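PDB 4Q6J: Lmo0131 protein from Listeria monocytogenes, which is of unknown function but may act as a cyclic-di-GMP-specific phosphodiesterase. Local coordinates for residues Y23-V28 against F236-M242; D173-M179 against G207-G213; I78-N82 against V112-Y118. The contacts are given in a common frame with arbitrary orientation. Residue numbers count along the deposited sequence, not the author numbering.

Contact 1: Y23-V28 against F236-M242. With EDO (1,2-ethanediol), chain N; EDO (1,2-ethanediol), chain R; EDO (1,2-ethanediol), chain L.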
loop_
_atom_site.group_PDB
_atom_site.type_symbol
_atom_site.label_atom_id
_atom_site.label_comp_id
_atom_site.label_asym_id
_atom_site.label_seq_id
_atom_site.Cartn_x
_atom_site.Cartn_y
_atom_site.Cartn_z
ATOM N N TYR B 23 -3.282 -1.496 -28.931
ATOM C CA TYR B 23 -4.675 -1.331 -29.283
ATOM C C TYR B 23 -5.052 0.085 -28.937
ATOM O O TYR B 23 -4.310 0.764 -28.216
ATOM C CB TYR B 23 -5.542 -2.335 -28.528
ATOM C CG TYR B 23 -5.579 -3.737 -29.123
ATOM C CD1 TYR B 23 -4.680 -4.125 -30.122
ATOM C CD2 TYR B 23 -6.528 -4.663 -28.701
ATOM C CE1 TYR B 23 -4.718 -5.385 -30.668
ATOM C CE2 TYR B 23 -6.573 -5.943 -29.243
ATOM C CZ TYR B 23 -5.669 -6.294 -30.225
ATOM O OH TYR B 23 -5.716 -7.562 -30.763
ATOM N N TYR B 24 -6.209 0.527 -29.437
ATOM C CA TYR B 24 -6.638 1.931 -29.355
ATOM C C TYR B 24 -8.106 2.031 -28.984
ATOM O O TYR B 24 -8.943 1.367 -29.596
ATOM C CB TYR B 24 -6.449 2.614 -30.714
ATOM C CG TYR B 24 -5.031 2.583 -31.173
ATOM C CD1 TYR B 24 -4.098 3.458 -30.639
ATOM C CD2 TYR B 24 -4.604 1.660 -32.119
ATOM C CE1 TYR B 24 -2.780 3.427 -31.032
ATOM C CE2 TYR B 24 -3.276 1.623 -32.527
ATOM C CZ TYR B 24 -2.373 2.508 -31.971
ATOM O OH TYR B 24 -1.060 2.492 -32.353
ATOM N N GLN B 25 -8.438 2.865 -28.009
ATOM C CA GLN B 25 -9.845 3.069 -27.683
ATOM C C GLN B 25 -10.245 4.528 -27.989
ATOM O O GLN B 25 -9.632 5.459 -27.465
ATOM C CB GLN B 25 -10.148 2.686 -26.229
ATOM C CG GLN B 25 -11.659 2.693 -25.993
ATOM C CD GLN B 25 -12.110 2.310 -24.585
ATOM O OE1 GLN B 25 -11.461 2.649 -23.600
ATOM N NE2 GLN B 25 -13.248 1.615 -24.492
ATOM N N PRO B 26 -11.261 4.747 -28.876
ATOM C CA PRO B 26 -11.585 6.136 -29.221
ATOM C C PRO B 26 -12.029 6.979 -28.016
ATOM O O PRO B 26 -12.677 6.488 -27.085
ATOM C CB PRO B 26 -12.761 6.004 -30.204
ATOM C CG PRO B 26 -12.772 4.655 -30.624
ATOM C CD PRO B 26 -12.169 3.816 -29.555
ATOM N N LYS B 27 -11.659 8.249 -28.057
ATOM C CA LYS B 27 -12.211 9.257 -27.179
ATOM C C LYS B 27 -12.998 10.209 -28.076
ATOM O O LYS B 27 -12.517 10.618 -29.132
ATOM C CB LYS B 27 -11.098 9.989 -26.426
ATOM C CG LYS B 27 -10.493 9.125 -25.344
ATOM C CD LYS B 27 -9.312 9.799 -24.757
ATOM C CE LYS B 27 -8.255 10.037 -25.813
ATOM N NZ LYS B 27 -7.074 10.684 -25.193
ATOM N N VAL B 28 -14.202 10.552 -27.630
ATOM C CA VAL B 28 -15.166 11.290 -28.424
ATOM C C VAL B 28 -15.442 12.627 -27.745
ATOM O O VAL B 28 -15.570 12.696 -26.536
ATOM C CB VAL B 28 -16.476 10.465 -28.537
ATOM C CG1 VAL B 28 -17.602 11.284 -28.981
ATOM C CG2 VAL B 28 -16.276 9.254 -29.461
ATOM N N PHE B 236 -19.212 3.645 -27.270
ATOM C CA PHE B 236 -18.626 4.103 -28.505
ATOM C C PHE B 236 -17.819 2.971 -29.116
ATOM O O PHE B 236 -18.154 2.490 -30.209
ATOM C CB PHE B 236 -17.825 5.367 -28.241
ATOM C CG PHE B 236 -18.676 6.476 -27.698
ATOM C CD1 PHE B 236 -19.517 7.177 -28.535
ATOM C CD2 PHE B 236 -18.707 6.757 -26.336
ATOM C CE1 PHE B 236 -20.343 8.180 -28.046
ATOM C CE2 PHE B 236 -19.535 7.759 -25.831
ATOM C CZ PHE B 236 -20.347 8.478 -26.689
ATOM N N SER B 237 -16.795 2.508 -28.402
ATOM C CA SER B 237 -15.994 1.370 -28.887
ATOM C C SER B 237 -15.063 0.761 -27.826
ATOM O O SER B 237 -14.344 1.487 -27.142
ATOM C CB SER B 237 -15.163 1.783 -30.117
ATOM O OG SER B 237 -14.506 0.673 -30.709
ATOM N N ARG B 238 -15.068 -0.568 -27.705
ATOM C CA ARG B 238 -14.004 -1.270 -27.005
ATOM C C ARG B 238 -12.652 -0.922 -27.653
ATOM O O ARG B 238 -12.607 -0.404 -28.770
ATOM C CB ARG B 238 -14.244 -2.764 -27.125
ATOM C CG ARG B 238 -14.311 -3.259 -28.559
ATOM C CD ARG B 238 -15.011 -4.605 -28.647
ATOM N NE ARG B 238 -14.087 -5.658 -29.057
ATOM C CZ ARG B 238 -13.994 -6.152 -30.290
ATOM N NH1 ARG B 238 -14.778 -5.692 -31.250
ATOM N NH2 ARG B 238 -13.112 -7.109 -30.566
ATOM N N PRO B 239 -11.542 -1.207 -26.965
ATOM C CA PRO B 239 -10.250 -1.025 -27.637
ATOM C C PRO B 239 -10.061 -2.018 -28.800
ATOM O O PRO B 239 -10.475 -3.168 -28.689
ATOM C CB PRO B 239 -9.248 -1.286 -26.511
ATOM C CG PRO B 239 -10.038 -1.027 -25.261
ATOM C CD PRO B 239 -11.369 -1.564 -25.549
ATOM N N LEU B 240 -9.466 -1.569 -29.900
ATOM C CA LEU B 240 -9.335 -2.373 -31.121
ATOM C C LEU B 240 -7.978 -2.142 -31.769
ATOM O O LEU B 240 -7.370 -1.087 -31.563
ATOM C CB LEU B 240 -10.382 -1.973 -32.151
ATOM C CG LEU B 240 -11.835 -2.228 -31.830
ATOM C CD1 LEU B 240 -12.661 -1.470 -32.824
ATOM C CD2 LEU B 240 -12.118 -3.720 -31.867
ATOM N N PRO B 241 -7.512 -3.110 -32.576
ATOM C CA PRO B 241 -6.400 -2.846 -33.491
ATOM C C PRO B 241 -6.716 -1.606 -34.319
ATOM O O PRO B 241 -7.885 -1.358 -34.581
ATOM C CB PRO B 241 -6.407 -4.074 -34.400
ATOM C CG PRO B 241 -6.973 -5.136 -33.594
ATOM C CD PRO B 241 -8.015 -4.485 -32.718
HETATM N N MSE B 242 -5.710 -0.844 -34.720
HETATM C CA MSE B 242 -5.960 0.291 -35.599
HETATM C C MSE B 242 -6.727 -0.136 -36.848
HETATM O O MSE B 242 -7.592 0.598 -37.332
HETATM C CB MSE B 242 -4.669 1.008 -35.995
HETATM C CG MSE B 242 -4.920 2.317 -36.779
HETATM SE SE MSE B 242 -6.212 3.529 -35.918
HETATM C CE MSE B 242 -5.105 4.380 -34.593
HETATM C C1 EDO N . -8.185 14.146 -23.874
HETATM O O1 EDO N . -7.407 13.000 -23.492
HETATM C C2 EDO N . -8.757 13.980 -25.272
HETATM O O2 EDO N . -9.758 12.957 -25.282
HETATM C C1 EDO R . -18.180 -1.615 -28.501
HETATM O O1 EDO R . -17.297 -2.565 -29.091
HETATM C C2 EDO R . -19.426 -1.594 -29.367
HETATM O O2 EDO R . -20.351 -0.605 -28.911
HETATM C C1 EDO L . -15.984 -0.080 -20.720
HETATM O O1 EDO L . -16.951 0.918 -21.055
HETATM C C2 EDO L . -14.578 0.381 -21.027
HETATM O O2 EDO L . -14.395 0.560 -22.429
#
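Residues 236-242 run antiparallel to 23-28, which belong to strand 20-29, and meet it in a single beta bridge. Tyr24 and Leu240 form a hydrogen-bonded pair. Tyr24 N donates to Leu240 O at 2.9 Å, and Leu240 N returns to Tyr24 O at 3.0 Å. Pro239 CA also lies 3.4 Å from Tyr24 O, a CA-H...O contact. Pro26 has no NH to offer Arg238 O, so the pairing does not extend that way. Pro241 is the N-cap of helix 242-248.

The side chains lengthen the contact at both ends. Pro241 CD sits 3.9 Å from the centroid of the Tyr23 ring, a CH-pi contact over its face. Selenomethionine Met242 puts its CE 3.8 Å from the centroid of the Tyr24 ring, also a CH-pi contact over a face. Met242 SE, 5.1 Å from that centroid and oblique, makes a Met-aromatic contact. Gln25 NE2 donates to Ser237 O at 2.9 Å. Further along, Val28 CG2 packs over the Phe236 ring, 4.0 Å from Phe236 CD1. Arg238 points away from the strand and makes a salt bridge with Asp5 of the second subunit.

In this TIM-barrel fold the contact joins the C-terminal segment to the first barrel strand. The segment leading into helix 242-248 packs on strand 20-29 by few hydrogen bonds and much proline and aromatic contact.

Contact 2: D173-M179 against G207-G213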
loop_
_atom_site.group_PDB
_atom_site.type_symbol
_atom_site.label_atom_id
_atom_site.label_comp_id
_atom_site.label_asym_id
_atom_site.label_seq_id
_atom_site.Cartn_x
_atom_site.Cartn_y
_atom_site.Cartn_z
ATOM N N ASP B 173 -2.930 18.420 -17.977
ATOM C CA ASP B 173 -3.859 18.991 -18.960
ATOM C C ASP B 173 -5.230 18.295 -18.923
ATOM O O ASP B 173 -6.260 18.925 -19.125
ATOM C CB ASP B 173 -3.326 18.831 -20.392
ATOM C CG ASP B 173 -2.018 19.547 -20.628
ATOM O OD1 ASP B 173 -1.985 20.782 -20.466
ATOM O OD2 ASP B 173 -1.037 18.883 -20.992
ATOM N N ILE B 174 -5.237 16.987 -18.710
ATOM C CA ILE B 174 -6.467 16.206 -18.795
ATOM C C ILE B 174 -6.604 15.275 -17.587
ATOM O O ILE B 174 -5.680 14.552 -17.221
ATOM C CB ILE B 174 -6.523 15.375 -20.105
ATOM C CG1 ILE B 174 -6.618 16.281 -21.332
ATOM C CG2 ILE B 174 -7.665 14.383 -20.086
ATOM C CD1 ILE B 174 -5.569 15.961 -22.348
ATOM N N VAL B 175 -7.767 15.341 -16.957
ATOM C CA VAL B 175 -8.116 14.437 -15.876
ATOM C C VAL B 175 -9.019 13.346 -16.415
ATOM O O VAL B 175 -10.048 13.639 -17.015
ATOM C CB VAL B 175 -8.856 15.183 -14.755
ATOM C CG1 VAL B 175 -9.607 14.207 -13.849
ATOM C CG2 VAL B 175 -7.873 16.069 -13.977
ATOM N N LYS B 176 -8.620 12.101 -16.201
ATOM C CA LYS B 176 -9.403 10.954 -16.609
ATOM C C LYS B 176 -10.004 10.289 -15.374
ATOM O O LYS B 176 -9.366 10.181 -14.317
ATOM C CB LYS B 176 -8.539 9.988 -17.423
ATOM C CG LYS B 176 -7.781 10.731 -18.509
ATOM C CD LYS B 176 -7.268 9.842 -19.619
ATOM C CE LYS B 176 -8.392 9.244 -20.454
ATOM N NZ LYS B 176 -7.931 7.998 -21.115
ATOM N N THR B 177 -11.253 9.875 -15.501
ATOM C CA THR B 177 -11.954 9.213 -14.413
ATOM C C THR B 177 -12.319 7.810 -14.820
ATOM O O THR B 177 -12.579 7.547 -15.982
ATOM C CB THR B 177 -13.211 9.979 -14.068
ATOM O OG1 THR B 177 -14.036 10.060 -15.237
ATOM C CG2 THR B 177 -12.840 11.382 -13.604
ATOM N N ASP B 178 -12.325 6.888 -13.877
ATOM C CA ASP B 178 -12.563 5.520 -14.278
ATOM C C ASP B 178 -14.036 5.174 -14.141
ATOM O O ASP B 178 -14.860 6.015 -13.765
ATOM C CB ASP B 178 -11.603 4.534 -13.593
ATOM C CG ASP B 178 -11.908 4.314 -12.149
ATOM O OD1 ASP B 178 -12.755 3.451 -11.853
ATOM O OD2 ASP B 178 -11.264 4.971 -11.313
HETATM N N MSE B 179 -14.393 3.947 -14.469
HETATM C CA MSE B 179 -15.763 3.578 -14.700
HETATM C C MSE B 179 -16.649 3.769 -13.484
HETATM O O MSE B 179 -17.797 4.146 -13.648
HETATM C CB MSE B 179 -15.823 2.171 -15.277
HETATM C CG MSE B 179 -16.044 1.090 -14.246
HETATM SE SE MSE B 179 -17.969 0.714 -14.133
HETATM C CE MSE B 179 -17.622 -1.161 -14.619
ATOM N N GLY B 207 -8.041 22.888 -17.528
ATOM C CA GLY B 207 -7.868 21.595 -18.155
ATOM C C GLY B 207 -9.197 21.078 -18.671
ATOM O O GLY B 207 -10.196 21.824 -18.715
ATOM N N LYS B 208 -9.203 19.802 -19.067
ATOM C CA LYS B 208 -10.391 19.129 -19.540
ATOM C C LYS B 208 -10.503 17.763 -18.890
ATOM O O LYS B 208 -9.534 17.251 -18.358
ATOM C CB LYS B 208 -10.348 18.999 -21.049
ATOM C CG LYS B 208 -10.300 20.372 -21.687
ATOM C CD LYS B 208 -10.595 20.405 -23.136
ATOM C CE LYS B 208 -10.766 21.839 -23.575
ATOM N NZ LYS B 208 -10.950 21.859 -25.021
ATOM N N VAL B 209 -11.684 17.171 -18.937
ATOM C CA VAL B 209 -11.944 15.905 -18.278
ATOM C C VAL B 209 -12.331 14.852 -19.303
ATOM O O VAL B 209 -13.126 15.144 -20.191
ATOM C CB VAL B 209 -13.141 16.073 -17.322
ATOM C CG1 VAL B 209 -13.554 14.746 -16.746
ATOM C CG2 VAL B 209 -12.793 17.021 -16.214
ATOM N N VAL B 210 -11.807 13.630 -19.177
ATOM C CA VAL B 210 -12.282 12.495 -19.976
ATOM C C VAL B 210 -12.947 11.529 -19.013
ATOM O O VAL B 210 -12.330 11.152 -18.036
ATOM C CB VAL B 210 -11.144 11.683 -20.674
ATOM C CG1 VAL B 210 -11.748 10.482 -21.395
ATOM C CG2 VAL B 210 -10.343 12.516 -21.642
ATOM N N THR B 211 -14.194 11.133 -19.256
ATOM C CA THR B 211 -14.797 10.103 -18.420
ATOM C C THR B 211 -14.758 8.774 -19.175
ATOM O O THR B 211 -15.359 8.664 -20.225
ATOM C CB THR B 211 -16.251 10.468 -18.024
ATOM O OG1 THR B 211 -16.997 10.819 -19.190
ATOM C CG2 THR B 211 -16.271 11.632 -17.075
ATOM N N GLU B 212 -14.023 7.788 -18.645
ATOM C CA GLU B 212 -13.973 6.455 -19.224
ATOM C C GLU B 212 -15.089 5.608 -18.626
ATOM O O GLU B 212 -15.711 5.988 -17.635
ATOM C CB GLU B 212 -12.649 5.766 -18.919
ATOM C CG GLU B 212 -11.435 6.618 -19.142
ATOM C CD GLU B 212 -10.146 5.807 -19.014
ATOM O OE1 GLU B 212 -10.214 4.561 -18.976
ATOM O OE2 GLU B 212 -9.059 6.401 -18.944
ATOM N N GLY B 213 -15.329 4.453 -19.230
ATOM C CA GLY B 213 -16.331 3.542 -18.724
ATOM C C GLY B 213 -17.727 3.971 -19.112
ATOM O O GLY B 213 -18.692 3.527 -18.505
HETATM O O HOH W 1 -15.594 7.767 -15.763
HETATM O O HOH W 2 -19.677 3.474 -15.898
#
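Gly207 opens the second segment with its CA 3.3 Å from Asp173 O. An ideal CB here would clash with that oxygen. Lys208 begins the parallel pairing: its N donates to Asp173 O at 3.1 Å, and its O accepts from Val175 N at 3.0 Å. Val209 pairs with Val175, and its side chain lies on the same sheet face as those of Val175, Thr177 and Thr211. Val210 N then donates to Val175 O at 2.8 Å, while Val210 O accepts from Thr177 N at 3.0 Å. Val210 CG2 packs 3.6 Å from Ile174 CG2 on the other face, which Lys176 shares.

These are neighbouring parallel strands of the TIM barrel, joined through helix 189-204 as a beta-alpha-beta unit. Their short axes differ by 22°.

Thr211 CG2 lies 3.3 Å from Thr177 OG1. Past the strand, Glu212 N still donates to Thr177 O at 3.0 Å, and Glu212 OE2 forms a salt bridge with Lys176 NZ at 2.9 Å. Lys176 NZ also bonds to Gln232. Water 1 bonds to Thr177 OG1 at 2.8 Å. Gly213 has positive phi, and its CA lies 3.7 Å from Met179 CB; water 2 donates to Gly213 O at 2.8 Å and to Met179 O at 3.0 Å.

Contact 3: I78-N82 against V112-Y118. With EDO (1,2-ethanediol), chain O.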
loop_
_atom_site.group_PDB
_atom_site.type_symbol
_atom_site.label_atom_id
_atom_site.label_comp_id
_atom_site.label_asym_id
_atom_site.label_seq_id
_atom_site.Cartn_x
_atom_site.Cartn_y
_atom_site.Cartn_z
ATOM N N ILE B 78 4.080 6.781 -31.622
ATOM C CA ILE B 78 4.631 7.875 -32.403
ATOM C C ILE B 78 4.468 7.632 -33.908
ATOM O O ILE B 78 4.095 8.523 -34.659
ATOM C CB ILE B 78 6.090 8.114 -32.013
ATOM C CG1 ILE B 78 6.114 8.794 -30.645
ATOM C CG2 ILE B 78 6.814 8.905 -33.082
ATOM C CD1 ILE B 78 7.458 8.880 -30.010
ATOM N N LYS B 79 4.735 6.411 -34.347
ATOM C CA LYS B 79 4.535 6.074 -35.742
ATOM C C LYS B 79 3.072 6.273 -36.137
ATOM O O LYS B 79 2.761 6.845 -37.176
ATOM C CB LYS B 79 4.952 4.627 -35.972
ATOM C CG LYS B 79 6.442 4.414 -35.907
ATOM C CD LYS B 79 6.756 2.944 -35.615
ATOM C CE LYS B 79 8.217 2.591 -35.817
ATOM N NZ LYS B 79 9.090 3.726 -35.472
ATOM N N GLN B 80 2.173 5.790 -35.293
ATOM C CA GLN B 80 0.745 5.894 -35.560
ATOM C C GLN B 80 0.209 7.341 -35.650
ATOM O O GLN B 80 -0.657 7.642 -36.474
ATOM C CB GLN B 80 -0.026 5.132 -34.507
ATOM C CG GLN B 80 -1.483 4.894 -34.879
ATOM C CD GLN B 80 -1.648 4.264 -36.247
ATOM O OE1 GLN B 80 -1.942 4.937 -37.229
ATOM N NE2 GLN B 80 -1.455 2.961 -36.310
ATOM N N ILE B 81 0.702 8.217 -34.784
ATOM C CA ILE B 81 0.325 9.622 -34.793
ATOM C C ILE B 81 0.817 10.232 -36.086
ATOM O O ILE B 81 0.073 10.955 -36.754
ATOM C CB ILE B 81 0.957 10.350 -33.617
ATOM C CG1 ILE B 81 0.338 9.887 -32.308
ATOM C CG2 ILE B 81 0.793 11.842 -33.756
ATOM C CD1 ILE B 81 1.153 10.327 -31.104
ATOM N N ASN B 82 2.072 9.937 -36.439
ATOM C CA ASN B 82 2.654 10.442 -37.689
ATOM C C ASN B 82 1.821 10.059 -38.883
ATOM O O ASN B 82 1.596 10.875 -39.751
ATOM C CB ASN B 82 4.092 9.952 -37.911
ATOM C CG ASN B 82 5.079 10.607 -36.978
ATOM O OD1 ASN B 82 4.806 11.639 -36.360
ATOM N ND2 ASN B 82 6.244 10.009 -36.882
ATOM N N VAL B 112 11.018 11.619 -28.733
ATOM C CA VAL B 112 9.928 12.465 -29.223
ATOM C C VAL B 112 10.427 13.583 -30.150
ATOM O O VAL B 112 9.951 13.749 -31.257
ATOM C CB VAL B 112 9.093 13.059 -28.051
ATOM C CG1 VAL B 112 8.140 14.118 -28.556
ATOM C CG2 VAL B 112 8.326 11.947 -27.355
ATOM N N LYS B 113 11.436 14.319 -29.726
ATOM C CA LYS B 113 11.919 15.442 -30.515
ATOM C C LYS B 113 12.399 14.959 -31.880
ATOM O O LYS B 113 12.187 15.594 -32.890
ATOM C CB LYS B 113 13.042 16.150 -29.760
ATOM C CG LYS B 113 13.615 17.364 -30.469
ATOM C CD LYS B 113 14.640 18.081 -29.619
ATOM C CE LYS B 113 14.670 19.552 -29.984
ATOM N NZ LYS B 113 15.523 20.336 -29.068
ATOM N N GLU B 114 13.122 13.848 -31.911
ATOM C CA GLU B 114 13.629 13.258 -33.146
ATOM C C GLU B 114 12.580 12.664 -34.086
ATOM O O GLU B 114 12.726 12.697 -35.291
ATOM C CB GLU B 114 14.715 12.225 -32.822
ATOM C CG GLU B 114 15.216 11.455 -34.025
ATOM C CD GLU B 114 16.212 10.370 -33.670
ATOM O OE1 GLU B 114 16.155 9.825 -32.554
ATOM O OE2 GLU B 114 17.047 10.036 -34.525
ATOM N N HIS B 115 11.557 12.043 -33.516
ATOM C CA HIS B 115 10.673 11.181 -34.303
ATOM C C HIS B 115 9.229 11.663 -34.499
ATOM O O HIS B 115 8.599 11.319 -35.490
ATOM C CB HIS B 115 10.603 9.783 -33.651
ATOM C CG HIS B 115 11.919 9.074 -33.575
ATOM N ND1 HIS B 115 12.295 8.109 -34.481
ATOM C CD2 HIS B 115 12.939 9.173 -32.685
ATOM C CE1 HIS B 115 13.496 7.658 -34.166
ATOM N NE2 HIS B 115 13.910 8.290 -33.085
ATOM N N LEU B 116 8.677 12.387 -33.540
ATOM C CA LEU B 116 7.265 12.662 -33.591
ATOM C C LEU B 116 7.067 13.939 -34.366
ATOM O O LEU B 116 7.597 14.971 -34.007
ATOM C CB LEU B 116 6.667 12.762 -32.203
ATOM C CG LEU B 116 5.187 13.109 -32.151
ATOM C CD1 LEU B 116 4.370 12.162 -33.003
ATOM C CD2 LEU B 116 4.731 13.068 -30.704
ATOM N N LYS B 117 6.322 13.864 -35.453
ATOM C CA LYS B 117 6.157 15.043 -36.281
ATOM C C LYS B 117 5.074 15.974 -35.718
ATOM O O LYS B 117 5.084 17.163 -35.996
ATOM C CB LYS B 117 5.877 14.653 -37.750
ATOM C CG LYS B 117 6.994 13.824 -38.388
ATOM C CD LYS B 117 8.336 14.352 -37.885
ATOM C CE LYS B 117 9.533 13.768 -38.599
ATOM N NZ LYS B 117 9.518 14.104 -40.040
ATOM N N TYR B 118 4.168 15.420 -34.915
ATOM C CA TYR B 118 3.029 16.142 -34.354
ATOM C C TYR B 118 3.009 16.015 -32.836
ATOM O O TYR B 118 2.162 15.325 -32.281
ATOM C CB TYR B 118 1.718 15.596 -34.930
ATOM C CG TYR B 118 1.796 15.463 -36.416
ATOM C CD1 TYR B 118 1.936 16.597 -37.220
ATOM C CD2 TYR B 118 1.784 14.220 -37.029
ATOM C CE1 TYR B 118 2.051 16.498 -38.594
ATOM C CE2 TYR B 118 1.891 14.099 -38.419
ATOM C CZ TYR B 118 2.019 15.256 -39.195
ATOM O OH TYR B 118 2.127 15.159 -40.558
HETATM C C1 EDO O . 16.945 8.017 -30.522
HETATM O O1 EDO O . 16.326 7.736 -31.769
HETATM C C2 EDO O . 15.997 8.832 -29.660
HETATM O O2 EDO O . 16.467 10.144 -29.530
HETATM O O HOH W 3 2.326 12.729 -41.759
#
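One asparagine side chain reads the backbone at the end of a neighbouring helix. Asn82, near the end of helix 66-83, donates from ND2 to His115 O at 3.0 Å and accepts from Lys117 N at OD1 at 2.8 Å. Both bonds are close to straight, with angles of 166° and 168°. The amide thus spans Leu116, the first residue to leave helical geometry after helix 102-115. It meets a carbonyl from the last helical residue and an NH from the loop.

The rest of the contact is mainly apolar. Ile78 and Ile81 both point toward the second segment. Ile78 CD1 lies 4.1 Å from Val112 CG2, and Ile78 CG2 lies 4.0 Å from Leu116 CB. One turn on, Ile81 CG2 packs 3.7 Å from Leu116 CD1 and 4.0 Å from Tyr118 CB. Ile81 and Leu116 also touch Leu122 of strand 122-127, so this packing reaches the barrel wall. The Tyr118 ring brings its edge to the backbone of the first helix, with CE2 3.5 Å from Asn82 O. Water 3 donates to Asn82 O at 2.8 Å and lies 2.7 Å from Tyr118 OH, to which it is also hydrogen-bonded.

The contact is structural packing between two outer helices of the TIM barrel, 66-83 and 102-115, with strand 89-95 and short helix 96-99 between them in sequence. Its chemistry is divided: branched apolar side chains fill the buried part, and Asn82 meets main-chain polar groups where helix 102-115 ends and its own hydrogen bonding can no longer do so.

Overall arrangement
All three contacts belong to one TIM-barrel domain. Contacts 2 and 3 are both nested in the chain loop that contact 1 closes, and contact 3 comes first in sequence. Contact 1 touches both of the others. Lys27 CD is 4.2 Å from Val210 CG1 and 4.3 Å from Lys176 NZ, which links it to contact 2 through side chains. Towards contact 3, Tyr24 OH lies 3.5 Å from Gln80 CG. Centres of contacts 1 and 2 are 15 Å apart, and those of 1 and 3 are 20 Å apart. Contacts 2 and 3 lie on opposite sides of the chain's centre, with nearest atoms about 12 Å apart.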